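Local coordinates for protein exocyst complex component EXO70 (Saccharomyces cerevisiae, PDB 2B1E) that serves as a subunit of the exocyst, the complex that tethers secretory vesicles to sites of exocytosis, and takes part in assembling that complex, at residues A[390-395]-A[407-412]; A[383-388]-A[397-402]; A[302-307]-A[414-419]; A[458-463]-A[498-503]. All blocks are in the same frame, centred on the assembly; numbering follows the deposited sequence.

Contact 1: A[390-395]-A[407-412]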
# COMPACT_ATOMS: atom_id res chain seq x y z
N ALA A 390 -35.40 8.25 -5.79
CA ALA A 390 -35.72 8.98 -7.02
C ALA A 390 -37.10 8.60 -7.55
O ALA A 390 -37.84 9.47 -8.01
CB ALA A 390 -34.66 8.69 -8.08
N LEU A 391 -37.46 7.32 -7.49
CA LEU A 391 -38.75 6.87 -8.00
C LEU A 391 -39.88 6.91 -6.98
O LEU A 391 -41.05 6.97 -7.36
CB LEU A 391 -38.64 5.44 -8.55
CG LEU A 391 -37.68 5.22 -9.72
CD1 LEU A 391 -37.57 3.74 -10.00
CD2 LEU A 391 -38.16 5.98 -10.95
N MET A 392 -39.53 6.86 -5.70
CA MET A 392 -40.51 6.90 -4.61
C MET A 392 -39.96 7.83 -3.52
O MET A 392 -39.49 7.39 -2.47
CB MET A 392 -40.74 5.49 -4.04
CG MET A 392 -41.27 4.49 -5.06
SD MET A 392 -41.38 2.79 -4.42
CE MET A 392 -43.12 2.68 -4.09
N PRO A 393 -40.01 9.15 -3.78
CA PRO A 393 -39.53 10.20 -2.87
C PRO A 393 -40.04 10.10 -1.43
O PRO A 393 -39.31 10.38 -0.49
CB PRO A 393 -40.01 11.48 -3.55
CG PRO A 393 -40.03 11.12 -4.98
CD PRO A 393 -40.62 9.74 -4.98
N ASN A 394 -41.29 9.68 -1.28
CA ASN A 394 -41.92 9.59 0.04
C ASN A 394 -41.72 8.32 0.86
O ASN A 394 -42.01 8.30 2.06
CB ASN A 394 -43.42 9.83 -0.10
CG ASN A 394 -43.73 11.24 -0.53
OD1 ASN A 394 -43.50 12.19 0.22
ND2 ASN A 394 -44.24 11.39 -1.75
N GLN A 395 -41.24 7.26 0.22
CA GLN A 395 -41.05 5.99 0.93
C GLN A 395 -39.63 5.83 1.47
O GLN A 395 -38.68 6.42 0.95
CB GLN A 395 -41.35 4.82 -0.02
CG GLN A 395 -42.71 4.89 -0.71
CD GLN A 395 -43.88 4.76 0.26
OE1 GLN A 395 -43.90 5.39 1.31
NE2 GLN A 395 -44.86 3.94 -0.10
N ASN A 407 -41.86 -1.77 -2.82
CA ASN A 407 -41.06 -1.30 -3.95
C ASN A 407 -41.83 -1.62 -5.23
O ASN A 407 -41.85 -2.77 -5.68
CB ASN A 407 -39.71 -2.01 -3.96
CG ASN A 407 -38.76 -1.42 -4.98
OD1 ASN A 407 -39.18 -0.65 -5.85
ND2 ASN A 407 -37.49 -1.78 -4.89
N LYS A 408 -42.46 -0.60 -5.82
CA LYS A 408 -43.24 -0.80 -7.04
C LYS A 408 -42.41 -0.71 -8.32
O LYS A 408 -42.94 -0.88 -9.41
CB LYS A 408 -44.38 0.23 -7.13
CG LYS A 408 -45.21 0.43 -5.85
CD LYS A 408 -45.96 -0.82 -5.43
CE LYS A 408 -46.75 -0.58 -4.12
NZ LYS A 408 -47.30 -1.85 -3.58
N HIS A 409 -41.11 -0.45 -8.19
CA HIS A 409 -40.26 -0.29 -9.36
C HIS A 409 -39.10 -1.28 -9.44
O HIS A 409 -38.04 -0.95 -9.97
CB HIS A 409 -39.69 1.14 -9.35
CG HIS A 409 -40.74 2.19 -9.17
ND1 HIS A 409 -41.45 2.71 -10.23
CD2 HIS A 409 -41.26 2.76 -8.06
CE1 HIS A 409 -42.36 3.55 -9.78
NE2 HIS A 409 -42.26 3.61 -8.46
N LYS A 410 -39.30 -2.49 -8.94
CA LYS A 410 -38.22 -3.46 -8.94
C LYS A 410 -37.68 -3.84 -10.31
O LYS A 410 -36.48 -4.04 -10.48
CB LYS A 410 -38.64 -4.71 -8.15
CG LYS A 410 -38.92 -4.39 -6.68
CD LYS A 410 -39.11 -5.63 -5.81
CE LYS A 410 -40.45 -6.28 -6.06
NZ LYS A 410 -41.55 -5.30 -5.89
N GLN A 411 -38.56 -3.90 -11.31
CA GLN A 411 -38.11 -4.26 -12.65
C GLN A 411 -37.10 -3.25 -13.18
O GLN A 411 -36.02 -3.63 -13.63
CB GLN A 411 -39.30 -4.38 -13.61
CG GLN A 411 -38.88 -4.76 -15.04
CD GLN A 411 -40.07 -5.11 -15.91
OE1 GLN A 411 -41.02 -4.34 -16.03
NE2 GLN A 411 -40.02 -6.29 -16.53
N ARG A 412 -37.45 -1.96 -13.12
CA ARG A 412 -36.56 -0.90 -13.60
C ARG A 412 -35.30 -0.74 -12.75
O ARG A 412 -34.20 -0.56 -13.29
CB ARG A 412 -37.30 0.45 -13.64
CG ARG A 412 -36.38 1.59 -14.07
CD ARG A 412 -37.04 2.96 -14.12
NE ARG A 412 -36.04 3.96 -14.53
CZ ARG A 412 -36.27 5.26 -14.67
NH1 ARG A 412 -37.48 5.76 -14.44
NH2 ARG A 412 -35.29 6.06 -15.05
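Leu391 lies across the imidazole of His409, with its CB over one face of the ring in a CH-pi contact 3.9 Å from the centroid and only 16° off the ring normal. Its branches then part company. Leu391 CD1 presses against the root of the same side chain, 3.4 Å from His409 CB, while Leu391 CD2 meets Arg412 NH1 at 3.6 Å. The opposite face of the imidazole is backed by CB of its own neighbour Lys408, offset toward the rim. Met392 comes to the ring from another direction: its SD lies in the ring plane at the edge, and Met392 CG is 3.5 Å from His409 CD2. A bend at chi3 (102°) sends the methyl past the ring, where Met392 CE rests 3.5 Å from Lys408 CG and the two chains cross at about a right angle.

The backbone that carries the imidazole is itself fixed. Asn407 OD1 accepts from His409 N at 3.0 Å, an Asx turn leading into the N-cap residue His409. Lys410 NZ reaches back to Asn407 O and also to Ser404 O.

Arg412 runs extended from CG to NE, and beyond Leu391 its polar end goes to Asn307. This surface contact illustrates how one helix end can be packed against the next helix start: Leu391 closes helix 364-391, His409 precedes helix 410-429, and just inside that start Lys410 and Gln411 touch helix 440-473, with Gln411 also touching helix 483-504.

Contact 2: A[383-388]-A[397-402]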
# COMPACT_ATOMS: atom_id res chain seq x y z
N LEU A 383 -26.47 2.81 -5.27
CA LEU A 383 -27.13 3.20 -6.50
C LEU A 383 -28.60 2.80 -6.37
O LEU A 383 -29.49 3.49 -6.85
CB LEU A 383 -26.53 2.50 -7.72
CG LEU A 383 -25.23 3.07 -8.28
CD1 LEU A 383 -24.75 2.20 -9.42
CD2 LEU A 383 -25.46 4.51 -8.74
N GLU A 384 -28.85 1.67 -5.70
CA GLU A 384 -30.23 1.20 -5.51
C GLU A 384 -30.99 2.16 -4.60
O GLU A 384 -32.14 2.53 -4.88
CB GLU A 384 -30.29 -0.20 -4.89
CG GLU A 384 -31.66 -0.84 -5.13
CD GLU A 384 -32.03 -1.94 -4.15
OE1 GLU A 384 -31.16 -2.75 -3.75
OE2 GLU A 384 -33.22 -1.99 -3.78
N ARG A 385 -30.36 2.52 -3.48
CA ARG A 385 -30.97 3.43 -2.53
C ARG A 385 -31.36 4.74 -3.23
O ARG A 385 -32.48 5.23 -3.06
CB ARG A 385 -29.99 3.73 -1.38
CG ARG A 385 -30.49 4.80 -0.41
CD ARG A 385 -29.60 4.94 0.81
NE ARG A 385 -29.69 3.79 1.71
CZ ARG A 385 -28.89 2.73 1.66
NH1 ARG A 385 -27.93 2.64 0.75
NH2 ARG A 385 -29.07 1.73 2.52
N LYS A 386 -30.44 5.29 -4.01
CA LYS A 386 -30.71 6.52 -4.72
C LYS A 386 -31.85 6.35 -5.72
O LYS A 386 -32.70 7.22 -5.87
CB LYS A 386 -29.47 7.00 -5.46
CG LYS A 386 -29.75 8.26 -6.27
CD LYS A 386 -28.56 8.68 -7.07
CE LYS A 386 -28.34 7.82 -8.29
NZ LYS A 386 -27.21 8.37 -9.07
N ALA A 387 -31.87 5.21 -6.40
CA ALA A 387 -32.92 4.94 -7.38
C ALA A 387 -34.28 4.88 -6.68
O ALA A 387 -35.26 5.41 -7.19
CB ALA A 387 -32.64 3.64 -8.11
N GLN A 388 -34.34 4.22 -5.52
CA GLN A 388 -35.60 4.12 -4.80
C GLN A 388 -36.11 5.50 -4.36
O GLN A 388 -37.31 5.79 -4.44
CB GLN A 388 -35.45 3.19 -3.58
CG GLN A 388 -35.55 1.71 -3.97
CD GLN A 388 -35.75 0.79 -2.77
OE1 GLN A 388 -36.55 1.08 -1.89
NE2 GLN A 388 -35.03 -0.32 -2.75
N PRO A 397 -36.45 3.79 1.67
CA PRO A 397 -35.89 2.75 0.81
C PRO A 397 -35.75 1.40 1.50
O PRO A 397 -35.44 1.34 2.69
CB PRO A 397 -34.54 3.32 0.40
CG PRO A 397 -34.81 4.80 0.37
CD PRO A 397 -35.60 4.99 1.65
N ASP A 398 -36.01 0.33 0.76
CA ASP A 398 -35.87 -1.02 1.28
C ASP A 398 -34.97 -1.74 0.29
O ASP A 398 -35.44 -2.46 -0.59
CB ASP A 398 -37.23 -1.72 1.41
CG ASP A 398 -37.10 -3.13 1.96
OD1 ASP A 398 -36.07 -3.42 2.61
OD2 ASP A 398 -38.03 -3.94 1.75
N VAL A 399 -33.67 -1.53 0.42
CA VAL A 399 -32.69 -2.11 -0.48
C VAL A 399 -32.41 -3.58 -0.20
O VAL A 399 -32.70 -4.09 0.88
CB VAL A 399 -31.34 -1.35 -0.41
CG1 VAL A 399 -31.55 0.12 -0.75
CG2 VAL A 399 -30.71 -1.51 0.97
N ALA A 400 -31.82 -4.24 -1.20
CA ALA A 400 -31.46 -5.64 -1.10
C ALA A 400 -32.64 -6.51 -0.72
O ALA A 400 -32.51 -7.45 0.06
CB ALA A 400 -30.34 -5.82 -0.08
N ASN A 401 -33.80 -6.20 -1.27
CA ASN A 401 -34.98 -6.99 -0.98
C ASN A 401 -35.84 -7.17 -2.22
O ASN A 401 -36.69 -6.35 -2.52
CB ASN A 401 -35.81 -6.34 0.14
CG ASN A 401 -37.06 -7.13 0.47
OD1 ASN A 401 -37.20 -8.28 0.05
ND2 ASN A 401 -37.96 -6.52 1.24
N PRO A 402 -35.59 -8.26 -2.97
CA PRO A 402 -36.31 -8.61 -4.20
C PRO A 402 -37.81 -8.87 -3.99
O PRO A 402 -38.57 -8.91 -4.95
CB PRO A 402 -35.59 -9.87 -4.68
CG PRO A 402 -34.21 -9.68 -4.17
CD PRO A 402 -34.43 -9.14 -2.78
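Gln388 pairs its side-chain amide with both backbone polar groups of Asp398, and this is the tight, buried part of the contact. Its CG stands beside the backbone N (chi1 -81°), and the chain extends beyond it to Asp398. Gln388 OE1 accepts from Asp398 N at 2.8 Å, while Gln388 NE2 gives a nearly straight bond to Asp398 O at 3.1 Å, approaching from above that carbonyl's plane. A second NE2 bond, bent to 131°, meets Glu384 OE2 on its anti side at 2.7 Å, one helical turn back, so that the amide is gripped at both polar atoms and its rotation is fixed. Glu384 OE1 in turn takes Ala400 N on its syn side at 3.0 Å, with an N-H...O angle of 179°. Tyr455 and Tyr452 add hydroxyl bonds to this carboxylate, which may favour its charged form.

The fit slackens at the partly exposed Arg385 and Pro397. Arg385 NH2 comes no nearer than 3.9 Å to Val399 CG2 and turns to Glu351 in a salt bridge. Pro397 CB stays 4.4 Å from Arg385 CG.

Glu384 and Gln388, spaced i and i+4, thus hold the irregular link back along the helix it has just left, an interhelical connection within the all-helical rod of Exo70.

Contact 3: A[302-307]-A[414-419]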
# COMPACT_ATOMS: atom_id res chain seq x y z
N THR A 302 -31.22 12.12 -9.49
CA THR A 302 -32.04 11.43 -10.47
C THR A 302 -31.28 10.26 -11.08
O THR A 302 -30.08 10.11 -10.86
CB THR A 302 -32.43 12.39 -11.60
OG1 THR A 302 -31.25 12.89 -12.23
CG2 THR A 302 -33.24 13.55 -11.05
N ILE A 303 -31.99 9.43 -11.83
CA ILE A 303 -31.35 8.29 -12.48
C ILE A 303 -31.47 8.53 -13.97
O ILE A 303 -32.36 9.25 -14.41
CB ILE A 303 -32.02 6.95 -12.08
CG1 ILE A 303 -33.54 7.06 -12.17
CG2 ILE A 303 -31.59 6.56 -10.66
CD1 ILE A 303 -34.27 5.84 -11.61
N PRO A 304 -30.56 7.96 -14.78
CA PRO A 304 -30.61 8.15 -16.23
C PRO A 304 -31.91 7.61 -16.81
O PRO A 304 -32.39 6.55 -16.38
CB PRO A 304 -29.40 7.36 -16.72
CG PRO A 304 -28.49 7.34 -15.55
CD PRO A 304 -29.43 7.10 -14.40
N SER A 305 -32.47 8.32 -17.79
CA SER A 305 -33.72 7.89 -18.41
C SER A 305 -33.55 6.55 -19.12
O SER A 305 -34.51 5.79 -19.26
CB SER A 305 -34.22 8.95 -19.41
OG SER A 305 -33.38 9.07 -20.53
N ASN A 306 -32.33 6.27 -19.58
CA ASN A 306 -32.10 5.00 -20.26
C ASN A 306 -31.62 3.94 -19.26
O ASN A 306 -31.36 2.80 -19.64
CB ASN A 306 -31.09 5.16 -21.41
CG ASN A 306 -29.70 5.53 -20.94
OD1 ASN A 306 -29.46 5.81 -19.77
ND2 ASN A 306 -28.75 5.54 -21.88
N ASN A 307 -31.52 4.34 -18.00
CA ASN A 307 -31.10 3.42 -16.94
C ASN A 307 -29.76 2.78 -17.21
O ASN A 307 -29.57 1.60 -16.95
CB ASN A 307 -32.15 2.33 -16.79
CG ASN A 307 -33.50 2.87 -16.39
OD1 ASN A 307 -33.65 3.42 -15.31
ND2 ASN A 307 -34.48 2.73 -17.27
N GLY A 414 -33.98 -3.03 -10.93
CA GLY A 414 -33.17 -4.22 -11.18
C GLY A 414 -32.33 -4.06 -12.44
O GLY A 414 -31.14 -4.38 -12.47
N PHE A 415 -32.97 -3.55 -13.49
CA PHE A 415 -32.30 -3.33 -14.77
C PHE A 415 -31.18 -2.30 -14.62
O PHE A 415 -30.05 -2.51 -15.07
CB PHE A 415 -33.33 -2.83 -15.80
CG PHE A 415 -32.74 -2.49 -17.14
CD1 PHE A 415 -32.32 -3.49 -18.01
CD2 PHE A 415 -32.59 -1.16 -17.53
CE1 PHE A 415 -31.76 -3.17 -19.26
CE2 PHE A 415 -32.03 -0.83 -18.77
CZ PHE A 415 -31.62 -1.84 -19.64
N PHE A 416 -31.50 -1.18 -13.98
CA PHE A 416 -30.52 -0.12 -13.74
C PHE A 416 -29.27 -0.65 -13.03
O PHE A 416 -28.14 -0.42 -13.49
CB PHE A 416 -31.19 1.01 -12.93
CG PHE A 416 -30.26 2.10 -12.48
CD1 PHE A 416 -29.44 2.79 -13.38
CD2 PHE A 416 -30.23 2.48 -11.14
CE1 PHE A 416 -28.62 3.83 -12.96
CE2 PHE A 416 -29.41 3.52 -10.69
CZ PHE A 416 -28.60 4.20 -11.61
N ILE A 417 -29.44 -1.40 -11.94
CA ILE A 417 -28.28 -1.92 -11.22
C ILE A 417 -27.48 -2.90 -12.10
O ILE A 417 -26.25 -2.86 -12.12
CB ILE A 417 -28.70 -2.64 -9.91
CG1 ILE A 417 -29.51 -1.69 -9.02
CG2 ILE A 417 -27.45 -3.11 -9.15
CD1 ILE A 417 -28.79 -0.36 -8.70
N LEU A 418 -28.18 -3.76 -12.83
CA LEU A 418 -27.48 -4.72 -13.68
C LEU A 418 -26.71 -4.03 -14.80
O LEU A 418 -25.62 -4.48 -15.17
CB LEU A 418 -28.47 -5.74 -14.25
CG LEU A 418 -28.96 -6.77 -13.23
CD1 LEU A 418 -30.15 -7.49 -13.79
CD2 LEU A 418 -27.86 -7.76 -12.88
N MET A 419 -27.23 -2.93 -15.34
CA MET A 419 -26.49 -2.26 -16.41
C MET A 419 -25.17 -1.74 -15.86
O MET A 419 -24.16 -1.73 -16.56
CB MET A 419 -27.30 -1.10 -17.03
CG MET A 419 -28.41 -1.55 -18.00
SD MET A 419 -27.83 -2.50 -19.45
CE MET A 419 -27.06 -1.20 -20.40
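The carbonyl oxygen of Pro304, whose ring packs against Phe416, receives two donors: Asn307 N at 2.9 Å, closing a type I turn, and Arg412 NH2 in a weak bond. Asn307, the last residue of the turn, has left-handed helical backbone angles and directs its CB toward helix 410-429. Its OD1 is taken by Arg412 NE, so the same arginine reaches both ends of the turn.

The apolar work falls to two successive phenylalanines. Phe416 has CG anti to the backbone N (chi1 173°), which sets CG out from the helix toward the loop. Ile303 CB lies over one face of its ring, and Ile303 CG2 comes to 3.7 Å from Phe416 CE2. Pro304 CD approaches Phe416 CE1 at 3.7 Å, obliquely. Phe415 instead offers an edge, with Phe415 CD2 3.6 Å from Asn307 CB and Phe415 CE2 3.8 Å from Asn306 O, which lies in the ring plane. Met419, one turn on, lays CG over a face of Phe415.

Asn307 O is buried here with no hydrogen-bond partner in the model. It points into the aliphatic base of Met419, 3.5 Å from Met419 CG, and sits in the plane of the Phe416 ring at its edge.

The connection between helices 268-299 and 311-323 is thereby seated on helix 410-429. Ile303 and Phe416 both extend to Ala387 of helix 364-391, while Phe415 turns toward Met456 of helix 440-473 and meets the ring of Tyr507.

Contact 4: A[458-463]-A[498-503]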
# COMPACT_ATOMS: atom_id res chain seq x y z
N SER A 458 -39.16 -10.52 -10.34
CA SER A 458 -40.18 -10.39 -9.31
C SER A 458 -41.59 -10.07 -9.75
O SER A 458 -42.54 -10.67 -9.25
CB SER A 458 -39.75 -9.36 -8.26
OG SER A 458 -40.69 -9.35 -7.20
N ASP A 459 -41.75 -9.12 -10.66
CA ASP A 459 -43.07 -8.74 -11.14
C ASP A 459 -43.74 -9.92 -11.85
O ASP A 459 -44.96 -10.07 -11.82
CB ASP A 459 -42.98 -7.52 -12.07
CG ASP A 459 -42.64 -6.23 -11.31
OD1 ASP A 459 -42.22 -6.29 -10.13
OD2 ASP A 459 -42.80 -5.13 -11.90
N TRP A 460 -42.94 -10.76 -12.50
CA TRP A 460 -43.48 -11.91 -13.18
C TRP A 460 -43.96 -12.93 -12.14
O TRP A 460 -44.93 -13.65 -12.38
CB TRP A 460 -42.44 -12.56 -14.11
CG TRP A 460 -42.06 -11.72 -15.28
CD1 TRP A 460 -41.00 -10.85 -15.36
CD2 TRP A 460 -42.72 -11.66 -16.55
NE1 TRP A 460 -40.97 -10.25 -16.59
CE2 TRP A 460 -42.02 -10.73 -17.35
CE3 TRP A 460 -43.85 -12.31 -17.09
CZ2 TRP A 460 -42.40 -10.43 -18.66
CZ3 TRP A 460 -44.23 -12.00 -18.39
CH2 TRP A 460 -43.51 -11.07 -19.16
N ARG A 461 -43.28 -12.99 -10.99
CA ARG A 461 -43.69 -13.92 -9.94
C ARG A 461 -45.06 -13.51 -9.41
O ARG A 461 -45.91 -14.36 -9.12
CB ARG A 461 -42.67 -13.94 -8.79
CG ARG A 461 -41.31 -14.54 -9.17
CD ARG A 461 -40.42 -14.75 -7.93
NE ARG A 461 -39.78 -13.53 -7.45
CZ ARG A 461 -38.52 -13.19 -7.72
NH1 ARG A 461 -37.76 -13.97 -8.46
NH2 ARG A 461 -38.03 -12.06 -7.23
N ASP A 462 -45.29 -12.20 -9.30
CA ASP A 462 -46.60 -11.70 -8.82
C ASP A 462 -47.70 -12.13 -9.79
O ASP A 462 -48.78 -12.56 -9.37
CB ASP A 462 -46.58 -10.17 -8.73
CG ASP A 462 -45.63 -9.66 -7.66
OD1 ASP A 462 -45.05 -10.49 -6.93
OD2 ASP A 462 -45.46 -8.43 -7.54
N LEU A 463 -47.43 -12.01 -11.08
CA LEU A 463 -48.39 -12.40 -12.11
C LEU A 463 -48.81 -13.87 -11.97
O LEU A 463 -50.00 -14.19 -11.95
CB LEU A 463 -47.76 -12.20 -13.50
CG LEU A 463 -48.60 -12.62 -14.71
CD1 LEU A 463 -49.85 -11.78 -14.77
CD2 LEU A 463 -47.81 -12.45 -15.98
N GLU A 498 -49.92 -8.97 -20.67
CA GLU A 498 -49.68 -7.92 -21.66
C GLU A 498 -49.03 -6.67 -21.06
O GLU A 498 -48.16 -6.06 -21.67
CB GLU A 498 -51.00 -7.57 -22.36
CG GLU A 498 -51.37 -8.57 -23.46
CD GLU A 498 -52.86 -8.69 -23.68
OE1 GLU A 498 -53.59 -7.74 -23.34
OE2 GLU A 498 -53.30 -9.73 -24.20
N ASP A 499 -49.46 -6.30 -19.86
CA ASP A 499 -48.89 -5.13 -19.20
C ASP A 499 -47.40 -5.37 -18.92
O ASP A 499 -46.58 -4.48 -19.10
CB ASP A 499 -49.63 -4.85 -17.89
CG ASP A 499 -49.23 -3.53 -17.26
OD1 ASP A 499 -48.41 -3.53 -16.31
OD2 ASP A 499 -49.73 -2.48 -17.72
N LEU A 500 -47.07 -6.59 -18.47
CA LEU A 500 -45.69 -6.94 -18.16
C LEU A 500 -44.86 -7.06 -19.43
O LEU A 500 -43.71 -6.64 -19.47
CB LEU A 500 -45.62 -8.25 -17.36
CG LEU A 500 -45.12 -8.18 -15.91
CD1 LEU A 500 -45.16 -9.57 -15.28
CD2 LEU A 500 -43.70 -7.63 -15.87
N VAL A 501 -45.44 -7.65 -20.48
CA VAL A 501 -44.70 -7.79 -21.73
C VAL A 501 -44.30 -6.39 -22.23
O VAL A 501 -43.15 -6.16 -22.59
CB VAL A 501 -45.55 -8.51 -22.81
CG1 VAL A 501 -44.86 -8.48 -24.18
CG2 VAL A 501 -45.78 -9.97 -22.38
N SER A 502 -45.25 -5.46 -22.20
CA SER A 502 -45.03 -4.08 -22.65
C SER A 502 -43.88 -3.39 -21.91
O SER A 502 -42.96 -2.81 -22.51
CB SER A 502 -46.32 -3.28 -22.46
OG SER A 502 -46.17 -1.94 -22.90
N LYS A 503 -43.93 -3.46 -20.59
CA LYS A 503 -42.92 -2.84 -19.76
C LYS A 503 -41.55 -3.49 -19.92
O LYS A 503 -40.53 -2.80 -19.94
CB LYS A 503 -43.37 -2.89 -18.30
CG LYS A 503 -44.62 -2.06 -18.08
CD LYS A 503 -45.13 -2.14 -16.65
CE LYS A 503 -46.17 -1.06 -16.42
NZ LYS A 503 -46.67 -1.08 -15.03
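Leu500 supplies the one CH-pi contact, placing CD1 over a face of the Trp460 indole at 3.8 Å from the centroid of the six-membered ring. The methyl stands 25° off the ring normal, offset toward the rim, and Leu500 CD1 lies 3.5 Å from Trp460 CD2. Leu500 CD2 follows the same indole toward its nitrogen side, lying 3.8 Å from Trp460 CE2. The chi1 of Leu500 is -113°, well away from a staggered value, which suggests some torsional strain.

Other apolar contacts surround this centre. Val501 CG2 meets the rim of the indole at Trp460 CH2, close to the ring plane. Leu463 and Leu500 slide past each other in opposite directions, Leu463 CD2 coming to 4.0 Å from Leu500 CD1. Leu500 CD1 also rests 3.5 Å from Asp459 O.

These residues belong to consecutive helices, 440-473 and 483-504, which form an antiparallel helical hairpin. The two short segments approach to 10.8 Å between axes and run at 169° to each other. Ile522, Leu525 and Val526 of helix 512-537 also touch Trp460, as do Leu559 and Leu562 of helix 552-563, so the tryptophan is buried where several helices meet.

Charge lies at the outer margin. Lys503 NZ forms a long, weak salt bridge with Asp499 OD1 within its own helix. Asp459 OD2 remains 6.4 Å from Lys503 NZ, where any attraction would be only long-range.

The four contacts form one continuous region toward the C-terminal end of the elongated chain, with helix 410-429 near its middle. Contacts 1 and 2 have centres about 8 Å apart and share helix 364-391; contact 1 brings the two ends of the intervening link together, and contact 2 fastens its middle to the helix. Contact 3 lies about 12 Å from each of them, centre to centre, and joins contact 1 through Arg412. Contact 4 is more distant, its centre about 16 Å from contact 1, where Lys410 CE touches Ser458 OG at 3.3 Å, and about 20 Å from contact 2, whose Pro402 O meets Ser458 OG at 3.1 Å. Contacts 3 and 4 do not touch, their nearest atoms being about 8 Å apart.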